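Local structure of rhamnosidase B (Bacillus sp., 2OKX) at residues Ser18-Ala32 with Gly85-Val99. The protein hydrolyses terminal alpha-L-rhamnosyl residues of glycosides as a family 78 glycoside hydrolase, probably with inversion of the anomeric configuration. Numbering follows the deposited sequence.
Sequences SPRNEWRCFRGSFDA and GVRNTIAVLVLHFGV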
# COMPACT_ATOMS: atom_id res chain seq x y z
N SER A 18 16.74 -1.88 -19.31
CA SER A 18 15.93 -1.89 -18.10
C SER A 18 16.81 -2.16 -16.89
O SER A 18 16.80 -3.26 -16.33
CB SER A 18 14.83 -2.94 -18.21
OG SER A 18 13.99 -2.94 -17.07
N PRO A 19 17.60 -1.17 -16.47
CA PRO A 19 18.49 -1.32 -15.32
C PRO A 19 17.69 -1.40 -14.02
O PRO A 19 16.57 -0.91 -13.93
CB PRO A 19 19.35 -0.07 -15.39
CG PRO A 19 18.40 0.95 -15.93
CD PRO A 19 17.69 0.20 -17.03
N ARG A 20 18.28 -2.04 -13.02
CA ARG A 20 17.63 -2.18 -11.72
C ARG A 20 17.80 -0.92 -10.88
O ARG A 20 18.90 -0.37 -10.78
CB ARG A 20 18.23 -3.36 -10.95
CG ARG A 20 17.69 -3.51 -9.52
CD ARG A 20 18.66 -4.32 -8.67
NE ARG A 20 18.25 -4.49 -7.27
CZ ARG A 20 17.34 -5.37 -6.84
NH1 ARG A 20 16.72 -6.16 -7.71
NH2 ARG A 20 17.09 -5.47 -5.55
N ASN A 21 16.70 -0.47 -10.29
CA ASN A 21 16.72 0.68 -9.39
C ASN A 21 17.66 1.80 -9.86
O ASN A 21 18.60 2.16 -9.16
CB ASN A 21 17.15 0.18 -8.01
CG ASN A 21 17.06 1.25 -6.93
OD1 ASN A 21 17.66 1.12 -5.86
ND2 ASN A 21 16.31 2.31 -7.19
N GLU A 22 17.39 2.36 -11.03
CA GLU A 22 18.22 3.44 -11.55
C GLU A 22 17.46 4.74 -11.73
O GLU A 22 16.39 4.76 -12.34
CB GLU A 22 18.85 3.04 -12.90
CG GLU A 22 19.71 4.13 -13.52
CD GLU A 22 20.36 3.71 -14.83
OE1 GLU A 22 19.87 4.11 -15.91
OE2 GLU A 22 21.35 2.96 -14.77
N TRP A 23 18.00 5.82 -11.18
CA TRP A 23 17.39 7.13 -11.31
C TRP A 23 18.20 7.89 -12.36
O TRP A 23 19.41 8.08 -12.20
CB TRP A 23 17.41 7.85 -9.95
CG TRP A 23 16.52 7.20 -8.92
CD1 TRP A 23 15.83 6.02 -9.06
CD2 TRP A 23 16.22 7.69 -7.61
NE1 TRP A 23 15.12 5.75 -7.92
CE2 TRP A 23 15.34 6.76 -7.01
CE3 TRP A 23 16.61 8.82 -6.88
CZ2 TRP A 23 14.84 6.92 -5.71
CZ3 TRP A 23 16.11 8.99 -5.59
CH2 TRP A 23 15.23 8.04 -5.02
N ARG A 24 17.54 8.31 -13.43
CA ARG A 24 18.21 9.00 -14.52
C ARG A 24 17.64 10.39 -14.81
O ARG A 24 16.43 10.59 -14.84
CB ARG A 24 18.13 8.13 -15.77
CG ARG A 24 18.68 8.76 -17.05
CD ARG A 24 18.74 7.72 -18.16
NE ARG A 24 19.78 6.73 -17.91
CZ ARG A 24 21.08 6.95 -18.08
NH1 ARG A 24 21.51 8.13 -18.51
NH2 ARG A 24 21.96 5.98 -17.82
N CYS A 25 18.55 11.34 -15.03
CA CYS A 25 18.19 12.73 -15.32
C CYS A 25 18.14 13.02 -16.81
O CYS A 25 18.92 12.47 -17.59
CB CYS A 25 19.20 13.68 -14.69
SG CYS A 25 19.48 13.47 -12.92
N PHE A 26 17.21 13.90 -17.20
CA PHE A 26 17.07 14.31 -18.59
C PHE A 26 16.92 15.83 -18.64
O PHE A 26 16.28 16.42 -17.78
CB PHE A 26 15.85 13.66 -19.24
CG PHE A 26 15.96 12.17 -19.40
CD1 PHE A 26 15.59 11.31 -18.37
CD2 PHE A 26 16.45 11.62 -20.58
CE1 PHE A 26 15.70 9.93 -18.51
CE2 PHE A 26 16.57 10.24 -20.74
CZ PHE A 26 16.20 9.40 -19.70
N ARG A 27 17.53 16.44 -19.65
CA ARG A 27 17.45 17.89 -19.83
C ARG A 27 17.18 18.23 -21.29
O ARG A 27 17.78 17.66 -22.20
CB ARG A 27 18.76 18.57 -19.39
CG ARG A 27 18.94 18.68 -17.88
CD ARG A 27 20.31 19.25 -17.54
NE ARG A 27 20.51 20.57 -18.14
CZ ARG A 27 20.06 21.71 -17.62
NH1 ARG A 27 19.38 21.70 -16.48
NH2 ARG A 27 20.28 22.86 -18.25
N GLY A 28 16.25 19.16 -21.49
CA GLY A 28 15.90 19.58 -22.83
C GLY A 28 15.60 21.07 -22.80
O GLY A 28 14.96 21.55 -21.87
N SER A 29 16.08 21.80 -23.80
CA SER A 29 15.85 23.23 -23.86
C SER A 29 15.21 23.62 -25.18
O SER A 29 15.25 22.86 -26.15
CB SER A 29 17.16 23.99 -23.68
OG SER A 29 17.72 23.76 -22.40
N PHE A 30 14.61 24.80 -25.20
CA PHE A 30 13.97 25.31 -26.40
C PHE A 30 13.70 26.80 -26.22
O PHE A 30 13.63 27.30 -25.10
CB PHE A 30 12.65 24.58 -26.67
CG PHE A 30 11.58 24.86 -25.64
CD1 PHE A 30 11.63 24.26 -24.38
CD2 PHE A 30 10.54 25.73 -25.93
CE1 PHE A 30 10.65 24.52 -23.43
CE2 PHE A 30 9.55 26.00 -24.98
CZ PHE A 30 9.61 25.39 -23.73
N ASP A 31 13.57 27.50 -27.34
CA ASP A 31 13.29 28.93 -27.31
C ASP A 31 11.79 29.11 -27.43
O ASP A 31 11.18 28.71 -28.42
CB ASP A 31 14.01 29.62 -28.46
CG ASP A 31 15.52 29.45 -28.40
OD1 ASP A 31 16.21 29.91 -29.33
OD2 ASP A 31 16.01 28.87 -27.41
N ALA A 32 11.18 29.70 -26.40
CA ALA A 32 9.74 29.92 -26.39
C ALA A 32 9.40 31.22 -27.12
O ALA A 32 10.10 32.22 -26.99
CB ALA A 32 9.23 29.98 -24.97
N GLY A 85 9.64 34.40 -25.10
CA GLY A 85 10.70 35.06 -25.85
C GLY A 85 12.13 34.67 -25.52
O GLY A 85 13.06 35.20 -26.13
N VAL A 86 12.32 33.75 -24.58
CA VAL A 86 13.68 33.35 -24.22
C VAL A 86 13.84 31.83 -24.11
O VAL A 86 12.88 31.07 -24.28
CB VAL A 86 14.12 33.99 -22.89
CG1 VAL A 86 14.15 35.50 -23.02
CG2 VAL A 86 13.17 33.57 -21.78
N ARG A 87 15.07 31.40 -23.84
CA ARG A 87 15.39 29.99 -23.70
C ARG A 87 14.77 29.41 -22.43
O ARG A 87 14.90 29.98 -21.35
CB ARG A 87 16.91 29.79 -23.69
CG ARG A 87 17.36 28.40 -23.26
CD ARG A 87 18.86 28.25 -23.45
NE ARG A 87 19.40 27.09 -22.73
CZ ARG A 87 19.50 27.01 -21.41
NH1 ARG A 87 20.00 25.92 -20.84
NH2 ARG A 87 19.10 28.02 -20.65
N ASN A 88 14.11 28.27 -22.58
CA ASN A 88 13.45 27.58 -21.48
C ASN A 88 14.09 26.21 -21.31
O ASN A 88 14.57 25.62 -22.28
CB ASN A 88 11.96 27.42 -21.77
CG ASN A 88 11.19 28.71 -21.59
OD1 ASN A 88 10.68 29.00 -20.51
ND2 ASN A 88 11.12 29.51 -22.65
N THR A 89 14.09 25.70 -20.08
CA THR A 89 14.68 24.39 -19.81
C THR A 89 13.72 23.42 -19.15
O THR A 89 13.05 23.75 -18.16
CB THR A 89 15.91 24.53 -18.91
OG1 THR A 89 16.87 25.39 -19.54
CG2 THR A 89 16.54 23.17 -18.65
N ILE A 90 13.64 22.21 -19.70
CA ILE A 90 12.80 21.15 -19.16
C ILE A 90 13.75 20.12 -18.58
O ILE A 90 14.68 19.67 -19.26
CB ILE A 90 11.95 20.47 -20.25
CG1 ILE A 90 11.10 21.51 -20.98
CG2 ILE A 90 11.06 19.41 -19.61
CD1 ILE A 90 10.13 22.26 -20.09
N ALA A 91 13.54 19.76 -17.32
CA ALA A 91 14.38 18.77 -16.65
C ALA A 91 13.50 17.70 -16.05
O ALA A 91 12.45 17.99 -15.47
CB ALA A 91 15.21 19.44 -15.57
N VAL A 92 13.92 16.45 -16.17
CA VAL A 92 13.14 15.35 -15.64
C VAL A 92 13.99 14.31 -14.95
O VAL A 92 15.09 13.98 -15.40
CB VAL A 92 12.35 14.63 -16.75
CG1 VAL A 92 11.45 13.56 -16.13
CG2 VAL A 92 11.54 15.63 -17.56
N LEU A 93 13.48 13.80 -13.83
CA LEU A 93 14.15 12.74 -13.09
C LEU A 93 13.26 11.53 -13.32
O LEU A 93 12.08 11.57 -12.99
CB LEU A 93 14.22 13.05 -11.60
CG LEU A 93 14.73 11.87 -10.76
CD1 LEU A 93 16.21 11.64 -11.05
CD2 LEU A 93 14.53 12.15 -9.27
N VAL A 94 13.81 10.47 -13.89
CA VAL A 94 13.02 9.27 -14.12
C VAL A 94 13.56 8.13 -13.27
O VAL A 94 14.75 7.84 -13.28
CB VAL A 94 13.04 8.85 -15.61
CG1 VAL A 94 12.28 7.54 -15.80
CG2 VAL A 94 12.42 9.94 -16.48
N LEU A 95 12.67 7.52 -12.50
CA LEU A 95 13.05 6.39 -11.66
C LEU A 95 12.63 5.13 -12.41
O LEU A 95 11.45 4.98 -12.74
CB LEU A 95 12.30 6.42 -10.32
CG LEU A 95 12.49 7.55 -9.31
CD1 LEU A 95 11.81 8.83 -9.82
CD2 LEU A 95 11.88 7.14 -7.97
N HIS A 96 13.58 4.26 -12.73
CA HIS A 96 13.22 3.02 -13.41
C HIS A 96 13.50 1.87 -12.46
O HIS A 96 14.63 1.66 -12.06
CB HIS A 96 14.01 2.81 -14.70
CG HIS A 96 13.59 1.58 -15.44
ND1 HIS A 96 12.39 1.50 -16.11
CD2 HIS A 96 14.15 0.35 -15.52
CE1 HIS A 96 12.22 0.27 -16.56
NE2 HIS A 96 13.28 -0.45 -16.21
N PHE A 97 12.45 1.13 -12.10
CA PHE A 97 12.60 0.03 -11.16
C PHE A 97 13.36 -1.17 -11.72
O PHE A 97 14.20 -1.74 -11.03
CB PHE A 97 11.22 -0.43 -10.67
CG PHE A 97 10.40 0.66 -10.02
CD1 PHE A 97 11.01 1.61 -9.21
CD2 PHE A 97 9.02 0.71 -10.19
CE1 PHE A 97 10.25 2.61 -8.57
CE2 PHE A 97 8.26 1.69 -9.57
CZ PHE A 97 8.87 2.64 -8.75
N GLY A 98 13.06 -1.55 -12.96
CA GLY A 98 13.72 -2.69 -13.56
C GLY A 98 13.27 -3.99 -12.91
O GLY A 98 13.84 -5.06 -13.15
N VAL A 99 12.23 -3.89 -12.09
CA VAL A 99 11.67 -5.04 -11.38
C VAL A 99 10.17 -4.83 -11.26
O VAL A 99 9.72 -3.73 -10.95
CB VAL A 99 12.28 -5.16 -9.96
CG1 VAL A 99 11.63 -6.30 -9.20
CG2 VAL A 99 13.78 -5.35 -10.06
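From Glu-22 paired with His-96 to Asp-31 paired with Arg-87, strands 22-31 and 87-96 run antiparallel as neighbours near the middle of a seven-stranded sheet, their axes 4.5 Å apart at closest. Hydrogen-bonded pairs such as Arg-24 with Val-94 exchange two N-H...O bonds each, while CA-H...O contacts fill the intervening positions. Past the strands the ladder continues through Asn-21 N to Phe-97 O (2.9 Å) at one end and Ala-32 N to Val-86 O at the other.

On the face of Trp-23, Cys-25 and Leu-93, the branch of Leu-95 lies over the indole: its CG sits 3.6 Å from the centroid of the five-membered ring in a CH-pi contact, and CD2 reaches Trp-23 CE2 at 3.6 Å. With Trp-23 CG anti to its carbonyl carbon (chi1 -67°), the indole lies alongside Leu-95. Exchanging Trp-23 for an alanine would strip away the indole and is likely to leave the Leu-95 branch without its aromatic platform and open a gap on the side of Pro-500. Farther along, Thr-89 CG2 covers one face of the Arg-27 guanidinium, whose NE is salt-bridged to Asp-170 and whose NH1 bonds the carbonyl oxygens of Trp-163 and Leu-165.

The opposite face carries Phe-26, which meets Val-94 CG2 through CE1 (3.9 Å), and Phe-30, whose ring takes Asn-88 CB over one face and Ile-90 CG1 at its edge. Phe-26, Phe-30, Ile-90 and Val-92 also touch strand 110-117, joining the two sheets of a beta-sandwich. At the end of strand 87-96, the ring of His-96 meets Ser-18 OG in its plane, hydrogen-bonded to NE2 at 2.7 Å, and Arg-106 bonds the same hydroxyl.

The contact thus joins a continuous backbone ladder to apolar side chains on both faces, while the Ser-18 to His-96 bond ties the residues ahead of strand 22-31 to the end of its partner.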